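Local coordinates for putative ATP-grasp superfamily protein (Archaeoglobus fulgidus, PDB 3DF7) that is of unknown biochemical function but, as a putative member of the ATP-grasp superfamily, probably binds ATP and a metal ion, at residues S102-V107 against E221-L226; K116-E121 against V217-C222; S171-V176 against N227-V232. One frame throughout, in Å; residues are numbered along the deposited sequence.

Contact 1. Residues S102-V107 against E221-L226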
ATOM      1  N   SER A 102       6.401   6.706  12.232  1.00 10.14           N
ATOM      2  CA  SER A 102       5.050   6.798  12.779  1.00  9.71           C
ATOM      3  C   SER A 102       4.550   8.237  12.651  1.00 11.29           C
ATOM      4  O   SER A 102       3.355   8.478  12.481  1.00  9.98           O
ATOM      5  CB  SER A 102       5.028   6.357  14.253  1.00 10.58           C
ATOM      6  OG  SER A 102       5.857   7.177  15.058  1.00 12.47           O
ATOM      7  N   ARG A 103       5.475   9.189  12.727  1.00 13.33           N
ATOM      8  CA  ARG A 103       5.137  10.605  12.603  1.00 14.91           C
ATOM      9  C   ARG A 103       4.457  10.861  11.251  1.00 14.03           C
ATOM     10  O   ARG A 103       3.402  11.492  11.176  1.00 12.59           O
ATOM     11  CB  ARG A 103       6.414  11.451  12.718  1.00 19.84           C
ATOM     12  CG  ARG A 103       6.190  12.954  12.673  1.00 28.50           C
ATOM     13  CD  ARG A 103       7.493  13.740  12.871  1.00 33.67           C
ATOM     14  NE  ARG A 103       8.242  13.986  11.633  1.00 36.99           N
ATOM     15  CZ  ARG A 103       8.984  13.086  10.992  1.00 39.36           C
ATOM     16  NH1 ARG A 103       9.096  11.846  11.452  1.00 37.95           N
ATOM     17  NH2 ARG A 103       9.633  13.434   9.887  1.00 40.81           N
ATOM     18  N   ALA A 104       5.073  10.365  10.184  1.00 11.61           N
ATOM     19  CA  ALA A 104       4.534  10.528   8.838  1.00 10.27           C
ATOM     20  C   ALA A 104       3.230   9.749   8.657  1.00 12.03           C
ATOM     21  O   ALA A 104       2.290  10.231   8.023  1.00 10.29           O
ATOM     22  CB  ALA A 104       5.561  10.068   7.818  1.00 10.48           C
ATOM     23  N   ILE A 105       3.177   8.547   9.224  1.00  9.86           N
ATOM     24  CA  ILE A 105       1.994   7.699   9.119  1.00  9.79           C
ATOM     25  C   ILE A 105       0.786   8.314   9.821  1.00 10.90           C
ATOM     26  O   ILE A 105      -0.350   8.118   9.394  1.00 10.68           O
ATOM     27  CB  ILE A 105       2.297   6.280   9.681  1.00  9.64           C
ATOM     28  CG1 ILE A 105       3.334   5.596   8.776  1.00 10.14           C
ATOM     29  CG2 ILE A 105       1.016   5.443   9.764  1.00  9.86           C
ATOM     30  CD1 ILE A 105       3.849   4.249   9.291  1.00 10.29           C
ATOM     31  N   ALA A 106       1.026   9.067  10.889  1.00 10.17           N
ATOM     32  CA  ALA A 106      -0.074   9.702  11.604  1.00 10.84           C
ATOM     33  C   ALA A 106      -0.773  10.705  10.689  1.00 11.74           C
ATOM     34  O   ALA A 106      -1.983  10.905  10.785  1.00 11.58           O
ATOM     35  CB  ALA A 106       0.442  10.399  12.860  1.00 12.52           C
ATOM     36  N   VAL A 107      -0.009  11.326   9.797  1.00 10.72           N
ATOM     37  CA  VAL A 107      -0.569  12.303   8.865  1.00 12.77           C
ATOM     38  C   VAL A 107      -1.271  11.631   7.687  1.00 12.00           C
ATOM     39  O   VAL A 107      -2.404  11.979   7.353  1.00 12.60           O
ATOM     40  CB  VAL A 107       0.522  13.243   8.299  1.00 11.21           C
ATOM     41  CG1 VAL A 107      -0.075  14.147   7.223  1.00 13.10           C
ATOM     42  CG2 VAL A 107       1.112  14.086   9.418  1.00 14.88           C
ATOM     43  N   GLU A 221       7.207  14.560  -1.072  1.00 15.07           N
ATOM     44  CA  GLU A 221       8.225  15.466  -0.561  1.00 17.66           C
ATOM     45  C   GLU A 221       7.630  16.426   0.472  1.00 19.11           C
ATOM     46  O   GLU A 221       8.365  17.099   1.196  1.00 20.33           O
ATOM     47  CB  GLU A 221       8.891  16.214  -1.721  1.00 18.45           C
ATOM     48  CG  GLU A 221       9.504  15.240  -2.728  1.00 22.66           C
ATOM     49  CD  GLU A 221      10.591  15.845  -3.587  1.00 26.87           C
ATOM     50  OE1 GLU A 221      10.311  16.825  -4.305  1.00 29.99           O
ATOM     51  OE2 GLU A 221      11.730  15.329  -3.547  1.00 28.35           O
ATOM     52  N   CYS A 222       6.300  16.457   0.554  1.00 19.25           N
ATOM     53  CA  CYS A 222       5.586  17.311   1.510  1.00 21.16           C
ATOM     54  C   CYS A 222       5.563  16.721   2.912  1.00 19.77           C
ATOM     55  O   CYS A 222       5.493  17.454   3.897  1.00 20.57           O
ATOM     56  CB  CYS A 222       4.123  17.509   1.096  1.00 20.03           C
ATOM     57  SG  CYS A 222       3.841  18.509  -0.351  1.00 30.44           S
ATOM     58  N   VAL A 223       5.610  15.397   2.996  1.00 19.01           N
ATOM     59  CA  VAL A 223       5.525  14.710   4.279  1.00 17.72           C
ATOM     60  C   VAL A 223       6.839  14.175   4.831  1.00 18.23           C
ATOM     61  O   VAL A 223       7.341  13.142   4.383  1.00 17.54           O
ATOM     62  CB  VAL A 223       4.528  13.536   4.186  1.00 16.90           C
ATOM     63  CG1 VAL A 223       4.208  13.010   5.576  1.00 18.08           C
ATOM     64  CG2 VAL A 223       3.264  13.983   3.464  1.00 18.16           C
ATOM     65  N   GLU A 224       7.383  14.868   5.825  1.00 17.19           N
ATOM     66  CA  GLU A 224       8.634  14.438   6.440  1.00 18.28           C
ATOM     67  C   GLU A 224       8.401  13.120   7.168  1.00 15.64           C
ATOM     68  O   GLU A 224       7.385  12.947   7.835  1.00 14.76           O
ATOM     69  CB  GLU A 224       9.133  15.487   7.436  1.00 20.49           C
ATOM     70  CG  GLU A 224       9.641  16.765   6.795  1.00 29.70           C
ATOM     71  CD  GLU A 224       8.604  17.432   5.905  1.00 34.46           C
ATOM     72  OE1 GLU A 224       7.451  17.612   6.360  1.00 36.82           O
ATOM     73  OE2 GLU A 224       8.945  17.780   4.753  1.00 36.85           O
ATOM     74  N   GLY A 225       9.338  12.189   7.030  1.00 14.65           N
ATOM     75  CA  GLY A 225       9.191  10.909   7.699  1.00 13.98           C
ATOM     76  C   GLY A 225       8.916   9.745   6.764  1.00 12.47           C
ATOM     77  O   GLY A 225       9.160   8.597   7.120  1.00 12.13           O
ATOM     78  N   LEU A 226       8.395  10.023   5.572  1.00 11.64           N
ATOM     79  CA  LEU A 226       8.131   8.941   4.633  1.00 11.72           C
ATOM     80  C   LEU A 226       9.481   8.328   4.324  1.00 10.97           C
ATOM     81  O   LEU A 226      10.478   9.032   4.216  1.00 10.41           O
ATOM     82  CB  LEU A 226       7.476   9.463   3.353  1.00  9.96           C
ATOM     83  CG  LEU A 226       6.040   9.949   3.553  1.00 11.12           C
ATOM     84  CD1 LEU A 226       5.478  10.450   2.235  1.00 10.86           C
ATOM     85  CD2 LEU A 226       5.188   8.797   4.092  1.00 10.27           C
TER
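A104 turns its methyl group into the bend of the chain at V223-L226 and meets it mostly through backbone. Its CB lies 3.4 Å from E224 O and 3.5 Å from G225 C. Two side-chain carbons also touch it: V223 CG1, 3.9 Å from A104 CB, and L226 CD2, 4.0 Å from the same methyl. V223 offers CG1 because that branch stands anti to the backbone N (chi1 -168°). The approach is close enough that G225 matters: a CB on it would clash with A104 CB and crowd R103 NH1, and with phi at 110° it would also press on the carbonyl O of E224. V223 to L226 form a type II beta turn, with G225 in its third position, where a glycine is common. The turn sits in the loop that leads from helix 206-220 to strand 228-236 of the ATP-grasp domain, and helix 102-108 rests on it. R103, itself exposed, lies against the turn. Its chain runs out extended through chi2 and then bends at chi3 (87°), which turns NE back toward the turn; E224 O lies over one face of the guanidinium. R103 NH2 stands 3.1 Å from that oxygen, at an angle too poor for a hydrogen bond, and 3.2 Å from E224 CB. The end of the E224 side chain leads away from this arginine, and its OE1 makes a long, weak ion pair with K117. On the neighbouring peptide, backbone bonding between G225 and S101 holds the turn to the residue preceding the helix.

Contact 2. Residues K116-E121 against V217-C222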
ATOM      1  N   LYS A 116      -4.956  18.854   4.556  1.00  8.77           N
ATOM      2  CA  LYS A 116      -4.369  20.124   4.984  1.00 11.18           C
ATOM      3  C   LYS A 116      -2.865  20.159   4.738  1.00 11.69           C
ATOM      4  O   LYS A 116      -2.294  21.217   4.473  1.00 13.51           O
ATOM      5  CB  LYS A 116      -4.659  20.378   6.468  1.00 10.96           C
ATOM      6  CG  LYS A 116      -6.142  20.428   6.796  1.00 13.40           C
ATOM      7  CD  LYS A 116      -6.403  20.939   8.214  1.00 11.67           C
ATOM      8  CE  LYS A 116      -5.789  20.040   9.268  1.00 11.12           C
ATOM      9  NZ  LYS A 116      -6.071  20.541  10.644  1.00 10.09           N
ATOM     10  N   LYS A 117      -2.224  18.999   4.819  1.00 12.66           N
ATOM     11  CA  LYS A 117      -0.784  18.920   4.610  1.00 12.33           C
ATOM     12  C   LYS A 117      -0.410  19.138   3.143  1.00 12.25           C
ATOM     13  O   LYS A 117       0.563  19.822   2.839  1.00 12.06           O
ATOM     14  CB  LYS A 117      -0.260  17.554   5.066  1.00 16.25           C
ATOM     15  CG  LYS A 117       1.258  17.463   5.159  1.00 22.18           C
ATOM     16  CD  LYS A 117       1.766  18.166   6.410  1.00 26.33           C
ATOM     17  CE  LYS A 117       3.282  18.147   6.490  1.00 29.95           C
ATOM     18  NZ  LYS A 117       3.906  18.979   5.424  1.00 31.63           N
ATOM     19  N   LEU A 118      -1.205  18.574   2.239  1.00 10.50           N
ATOM     20  CA  LEU A 118      -0.928  18.667   0.805  1.00  9.60           C
ATOM     21  C   LEU A 118      -1.519  19.822  -0.008  1.00 11.05           C
ATOM     22  O   LEU A 118      -0.894  20.280  -0.970  1.00 10.63           O
ATOM     23  CB  LEU A 118      -1.357  17.365   0.123  1.00  9.10           C
ATOM     24  CG  LEU A 118      -0.763  16.051   0.635  1.00 10.66           C
ATOM     25  CD1 LEU A 118      -1.401  14.887  -0.110  1.00  9.49           C
ATOM     26  CD2 LEU A 118       0.743  16.055   0.445  1.00 10.61           C
ATOM     27  N   ARG A 119      -2.707  20.291   0.368  1.00 12.64           N
ATOM     28  CA  ARG A 119      -3.409  21.323  -0.402  1.00 13.93           C
ATOM     29  C   ARG A 119      -2.632  22.488  -1.006  1.00 16.00           C
ATOM     30  O   ARG A 119      -2.935  22.908  -2.125  1.00 16.93           O
ATOM     31  CB  ARG A 119      -4.602  21.870   0.391  1.00 13.98           C
ATOM     32  CG  ARG A 119      -4.263  22.534   1.697  1.00 13.78           C
ATOM     33  CD  ARG A 119      -5.519  23.109   2.331  1.00 15.55           C
ATOM     34  NE  ARG A 119      -5.285  23.539   3.703  1.00 14.90           N
ATOM     35  CZ  ARG A 119      -6.227  24.008   4.511  1.00 15.51           C
ATOM     36  NH1 ARG A 119      -7.478  24.113   4.084  1.00 15.75           N
ATOM     37  NH2 ARG A 119      -5.919  24.353   5.750  1.00 15.97           N
ATOM     38  N   GLY A 120      -1.643  23.016  -0.298  1.00 16.03           N
ATOM     39  CA  GLY A 120      -0.898  24.132  -0.857  1.00 18.57           C
ATOM     40  C   GLY A 120       0.382  23.729  -1.562  1.00 19.77           C
ATOM     41  O   GLY A 120       1.138  24.584  -2.030  1.00 22.23           O
ATOM     42  N   GLU A 121       0.614  22.427  -1.672  1.00 17.03           N
ATOM     43  CA  GLU A 121       1.838  21.921  -2.283  1.00 17.94           C
ATOM     44  C   GLU A 121       1.649  21.057  -3.526  1.00 16.17           C
ATOM     45  O   GLU A 121       2.577  20.895  -4.318  1.00 15.88           O
ATOM     46  CB  GLU A 121       2.613  21.133  -1.236  1.00 21.18           C
ATOM     47  CG  GLU A 121       2.977  21.956  -0.018  1.00 28.09           C
ATOM     48  CD  GLU A 121       4.281  22.700  -0.198  1.00 32.11           C
ATOM     49  OE1 GLU A 121       4.558  23.167  -1.327  1.00 34.73           O
ATOM     50  OE2 GLU A 121       5.027  22.817   0.795  1.00 35.70           O
ATOM     51  N   VAL A 217       5.658  12.479  -6.723  1.00  7.48           N
ATOM     52  CA  VAL A 217       6.897  12.840  -6.051  1.00  9.33           C
ATOM     53  C   VAL A 217       6.684  14.128  -5.268  1.00  8.75           C
ATOM     54  O   VAL A 217       7.093  14.234  -4.116  1.00  9.67           O
ATOM     55  CB  VAL A 217       8.049  13.049  -7.061  1.00  8.10           C
ATOM     56  CG1 VAL A 217       9.268  13.634  -6.356  1.00  9.63           C
ATOM     57  CG2 VAL A 217       8.413  11.717  -7.716  1.00 11.22           C
ATOM     58  N   ARG A 218       6.030  15.098  -5.901  1.00  9.14           N
ATOM     59  CA  ARG A 218       5.769  16.382  -5.260  1.00 10.33           C
ATOM     60  C   ARG A 218       4.984  16.176  -3.963  1.00 10.17           C
ATOM     61  O   ARG A 218       5.223  16.857  -2.967  1.00 11.61           O
ATOM     62  CB  ARG A 218       4.980  17.296  -6.206  1.00  9.95           C
ATOM     63  CG  ARG A 218       5.041  18.778  -5.820  1.00 11.58           C
ATOM     64  CD  ARG A 218       4.125  19.632  -6.698  1.00 11.38           C
ATOM     65  NE  ARG A 218       4.324  19.363  -8.122  1.00 13.32           N
ATOM     66  CZ  ARG A 218       5.432  19.635  -8.803  1.00 11.89           C
ATOM     67  NH1 ARG A 218       6.476  20.200  -8.206  1.00 15.18           N
ATOM     68  NH2 ARG A 218       5.497  19.333 -10.089  1.00 15.86           N
ATOM     69  N   ALA A 219       4.055  15.225  -3.983  1.00  8.87           N
ATOM     70  CA  ALA A 219       3.233  14.917  -2.817  1.00 10.18           C
ATOM     71  C   ALA A 219       4.033  14.349  -1.651  1.00  9.89           C
ATOM     72  O   ALA A 219       3.908  14.818  -0.517  1.00 10.42           O
ATOM     73  CB  ALA A 219       2.122  13.935  -3.206  1.00  9.56           C
ATOM     74  N   VAL A 220       4.852  13.334  -1.918  1.00 10.80           N
ATOM     75  CA  VAL A 220       5.628  12.717  -0.848  1.00 11.86           C
ATOM     76  C   VAL A 220       6.693  13.637  -0.269  1.00 12.03           C
ATOM     77  O   VAL A 220       7.041  13.526   0.899  1.00 11.73           O
ATOM     78  CB  VAL A 220       6.287  11.385  -1.299  1.00 11.78           C
ATOM     79  CG1 VAL A 220       5.200  10.367  -1.668  1.00  7.74           C
ATOM     80  CG2 VAL A 220       7.216  11.619  -2.468  1.00 12.44           C
ATOM     81  N   GLU A 221       7.207  14.560  -1.072  1.00 15.07           N
ATOM     82  CA  GLU A 221       8.225  15.466  -0.561  1.00 17.66           C
ATOM     83  C   GLU A 221       7.630  16.426   0.472  1.00 19.11           C
ATOM     84  O   GLU A 221       8.365  17.099   1.196  1.00 20.33           O
ATOM     85  CB  GLU A 221       8.891  16.214  -1.721  1.00 18.45           C
ATOM     86  CG  GLU A 221       9.504  15.240  -2.728  1.00 22.66           C
ATOM     87  CD  GLU A 221      10.591  15.845  -3.587  1.00 26.87           C
ATOM     88  OE1 GLU A 221      10.311  16.825  -4.305  1.00 29.99           O
ATOM     89  OE2 GLU A 221      11.730  15.329  -3.547  1.00 28.35           O
ATOM     90  N   CYS A 222       6.300  16.457   0.554  1.00 19.25           N
ATOM     91  CA  CYS A 222       5.586  17.311   1.510  1.00 21.16           C
ATOM     92  C   CYS A 222       5.563  16.721   2.912  1.00 19.77           C
ATOM     93  O   CYS A 222       5.493  17.454   3.897  1.00 20.57           O
ATOM     94  CB  CYS A 222       4.123  17.509   1.096  1.00 20.03           C
ATOM     95  SG  CYS A 222       3.841  18.509  -0.351  1.00 30.44           S
TER
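K117 and L118 of helix 111-118 reach across to A219 and C222; A219 belongs to helix 206-220, which packs on the large antiparallel sheet of the ATP-grasp domain. Their two side chains approach C222 at different points. K117 sends its ammonium to the backbone, where NZ donates to C222 O at 2.7 Å, tilted 33° from the carbonyl plane. The chain gets there by bending twice, at chi2 and at chi4 (68°), the second bend turning NZ toward the carbonyl, while CE of K117 passes 3.5 Å from C222 O. An alanine in place of K117 would probably leave C222 O without this donor and take away one tie between the two segments. L118 works on the apolar side: its CD2 lies 3.7 Å from C222 CB and 3.5 Å from A219 O, with A219 CB slightly farther off. V242 and I245 of strand 240-246 also touch L118, which links the pair of helices to the sheet. Farther out, E121 O lies at the edge of the R218 guanidinium, near its plane, but the closest R218 atom to this oxygen is CD, on the aliphatic part of the arginine. The guanidinium itself is taken up within its own helix, in salt bridges to E214 and E215. C222 SG, anti to the carbonyl carbon (chi1 -70°), meets the aliphatic part of E121, whose CG is 3.6 Å from the sulfur of C222.

Contact 3. Residues S171-V176 against N227-V232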
ATOM      1  N   SER A 171      -1.931   4.636  -9.395  1.00 12.08           N
ATOM      2  CA  SER A 171      -1.164   4.655  -8.161  1.00 11.83           C
ATOM      3  C   SER A 171       0.298   4.630  -8.592  1.00 10.78           C
ATOM      4  O   SER A 171       0.641   4.030  -9.617  1.00 12.71           O
ATOM      5  CB  SER A 171      -1.496   3.449  -7.267  1.00 13.03           C
ATOM      6  OG  SER A 171      -0.948   2.243  -7.756  1.00 12.86           O
ATOM      7  N   VAL A 172       1.148   5.315  -7.838  1.00  8.85           N
ATOM      8  CA  VAL A 172       2.569   5.363  -8.148  1.00  9.26           C
ATOM      9  C   VAL A 172       3.339   4.762  -6.988  1.00  9.42           C
ATOM     10  O   VAL A 172       3.145   5.161  -5.834  1.00  9.33           O
ATOM     11  CB  VAL A 172       3.048   6.815  -8.369  1.00  8.42           C
ATOM     12  CG1 VAL A 172       4.539   6.832  -8.701  1.00  7.91           C
ATOM     13  CG2 VAL A 172       2.252   7.456  -9.500  1.00  8.97           C
ATOM     14  N   SER A 173       4.188   3.787  -7.300  1.00  8.30           N
ATOM     15  CA  SER A 173       5.008   3.120  -6.299  1.00  8.75           C
ATOM     16  C   SER A 173       6.345   3.843  -6.270  1.00  9.07           C
ATOM     17  O   SER A 173       7.062   3.882  -7.271  1.00  8.09           O
ATOM     18  CB  SER A 173       5.219   1.651  -6.671  1.00  8.25           C
ATOM     19  OG  SER A 173       3.983   0.964  -6.782  1.00  7.67           O
ATOM     20  N   LEU A 174       6.673   4.409  -5.116  1.00  8.04           N
ATOM     21  CA  LEU A 174       7.910   5.155  -4.962  1.00  9.77           C
ATOM     22  C   LEU A 174       8.828   4.596  -3.881  1.00  9.69           C
ATOM     23  O   LEU A 174       8.376   3.975  -2.915  1.00  9.06           O
ATOM     24  CB  LEU A 174       7.590   6.615  -4.626  1.00  9.21           C
ATOM     25  CG  LEU A 174       6.700   7.424  -5.577  1.00 10.42           C
ATOM     26  CD1 LEU A 174       6.303   8.735  -4.917  1.00 11.77           C
ATOM     27  CD2 LEU A 174       7.439   7.690  -6.872  1.00  9.37           C
ATOM     28  N   ALA A 175      10.125   4.827  -4.062  1.00  9.86           N
ATOM     29  CA  ALA A 175      11.137   4.416  -3.096  1.00 10.71           C
ATOM     30  C   ALA A 175      11.627   5.744  -2.533  1.00 12.36           C
ATOM     31  O   ALA A 175      12.261   6.526  -3.247  1.00 12.68           O
ATOM     32  CB  ALA A 175      12.278   3.681  -3.790  1.00 11.12           C
ATOM     33  N   VAL A 176      11.316   6.003  -1.267  1.00 12.72           N
ATOM     34  CA  VAL A 176      11.700   7.253  -0.623  1.00 13.78           C
ATOM     35  C   VAL A 176      12.928   7.103   0.266  1.00 15.93           C
ATOM     36  O   VAL A 176      12.914   6.365   1.252  1.00 14.49           O
ATOM     37  CB  VAL A 176      10.536   7.812   0.231  1.00 13.15           C
ATOM     38  CG1 VAL A 176      10.893   9.195   0.779  1.00 12.98           C
ATOM     39  CG2 VAL A 176       9.275   7.883  -0.609  1.00 11.67           C
ATOM     40  N   ASN A 227       9.511   7.012   4.191  1.00 10.27           N
ATOM     41  CA  ASN A 227      10.754   6.310   3.931  1.00 10.31           C
ATOM     42  C   ASN A 227      10.455   4.927   3.379  1.00 10.45           C
ATOM     43  O   ASN A 227       9.494   4.288   3.797  1.00 10.10           O
ATOM     44  CB  ASN A 227      11.552   6.199   5.233  1.00 10.89           C
ATOM     45  CG  ASN A 227      12.779   5.319   5.096  1.00 12.09           C
ATOM     46  OD1 ASN A 227      12.826   4.203   5.628  1.00 13.93           O
ATOM     47  ND2 ASN A 227      13.780   5.813   4.383  1.00  9.52           N
ATOM     48  N   GLY A 228      11.277   4.476   2.437  1.00 11.53           N
ATOM     49  CA  GLY A 228      11.080   3.163   1.850  1.00 10.82           C
ATOM     50  C   GLY A 228       9.997   3.178   0.792  1.00 10.79           C
ATOM     51  O   GLY A 228       9.829   4.166   0.077  1.00 11.07           O
ATOM     52  N   TYR A 229       9.249   2.085   0.692  1.00  8.80           N
ATOM     53  CA  TYR A 229       8.181   2.001  -0.292  1.00  7.85           C
ATOM     54  C   TYR A 229       6.956   2.792   0.149  1.00  8.33           C
ATOM     55  O   TYR A 229       6.440   2.606   1.251  1.00  8.66           O
ATOM     56  CB  TYR A 229       7.772   0.542  -0.525  1.00  5.50           C
ATOM     57  CG  TYR A 229       6.636   0.384  -1.512  1.00  6.88           C
ATOM     58  CD1 TYR A 229       6.882   0.042  -2.842  1.00  7.62           C
ATOM     59  CD2 TYR A 229       5.312   0.584  -1.115  1.00  7.88           C
ATOM     60  CE1 TYR A 229       5.836  -0.102  -3.751  1.00  9.23           C
ATOM     61  CE2 TYR A 229       4.263   0.445  -2.015  1.00  8.27           C
ATOM     62  CZ  TYR A 229       4.533   0.100  -3.329  1.00  8.03           C
ATOM     63  OH  TYR A 229       3.494  -0.058  -4.218  1.00 10.47           O
ATOM     64  N   VAL A 230       6.490   3.666  -0.736  1.00  8.80           N
ATOM     65  CA  VAL A 230       5.310   4.477  -0.477  1.00  8.92           C
ATOM     66  C   VAL A 230       4.441   4.460  -1.726  1.00  8.72           C
ATOM     67  O   VAL A 230       4.944   4.580  -2.844  1.00  9.72           O
ATOM     68  CB  VAL A 230       5.687   5.946  -0.146  1.00  9.40           C
ATOM     69  CG1 VAL A 230       4.414   6.790   0.012  1.00  8.53           C
ATOM     70  CG2 VAL A 230       6.515   5.994   1.134  1.00 10.05           C
ATOM     71  N   GLY A 231       3.140   4.281  -1.535  1.00  8.96           N
ATOM     72  CA  GLY A 231       2.235   4.273  -2.667  1.00  8.30           C
ATOM     73  C   GLY A 231       1.423   5.555  -2.686  1.00  9.95           C
ATOM     74  O   GLY A 231       1.001   6.033  -1.633  1.00 10.10           O
ATOM     75  N   VAL A 232       1.218   6.131  -3.867  1.00  7.11           N
ATOM     76  CA  VAL A 232       0.426   7.356  -3.973  1.00  9.02           C
ATOM     77  C   VAL A 232      -0.735   7.134  -4.935  1.00  9.36           C
ATOM     78  O   VAL A 232      -0.514   6.808  -6.101  1.00 10.83           O
ATOM     79  CB  VAL A 232       1.263   8.542  -4.502  1.00  7.90           C
ATOM     80  CG1 VAL A 232       0.399   9.806  -4.565  1.00 10.31           C
ATOM     81  CG2 VAL A 232       2.470   8.767  -3.607  1.00  6.52           C
TER
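V172, L174 and V176 each exchange two backbone hydrogen bonds with the facing strand, their partners being V232, V230 and G228 in turn. All six N-H and C=O groups on this side are therefore satisfied in pairs. The shortest bond runs from V176 N to G228 O, at 2.7 Å, while G228 N returns to V176 O. In the middle, L174 N meets V230 O at 2.9 Å, and V230 N in turn donates to L174 O. Between the bonded pairs, S173 faces G231 and A175 faces Y229 in non-hydrogen-bonded positions, so the outward backbone groups of S173 and A175 bond instead to strand 180-191, and G231 bonds to N246. This is the antiparallel pairing of strands 168-176 and 228-236 inside the large sheet of the ATP-grasp domain. CA-H groups supplement the carbonyls: S171 CA lies 3.0 Å from V232 O, and Y229 CA 3.3 Å from L174 O. A side-chain hydrogen bond also joins the strands, between S173 OG and Y229 OH at 2.8 Å. Y229 CG stands anti to the backbone N (chi1 178°), and the ring reaches over G231, which has no side chain, to the serine. Y229 OH is also hydrogen-bonded to T250 OG1, its strongest polar partner, and N186 OD1 bonds weakly to S173 OG. The other face is apolar. There V176 CG2 touches V230 CG2 at 3.8 Å and L174 CD1 lies 4.1 Å from V232 CG2, with V220 of helix 206-220 packed against L174, V230 and V232.

The three contacts follow one continuous run of chain, from helix 206-220 (contact 2) through the loop at 221-226 (contact 1) into strand 228-236 (contact 3). Contacts 1 and 2 share E221 and C222, and their centres are about 11 Å apart; the centre of contact 3 is about 12 Å from that of the first and 14 Å from that of the second. The opposing segments come earlier in the chain, in the order 102-107, 116-121, 171-176, the first two on successive helices. V220 of contact 2 touches the apolar face of contact 3. Helix 102-108 is thereby held against the loop that leads into strand 228-236, while helix 111-118 reaches strand 240-246 through L118.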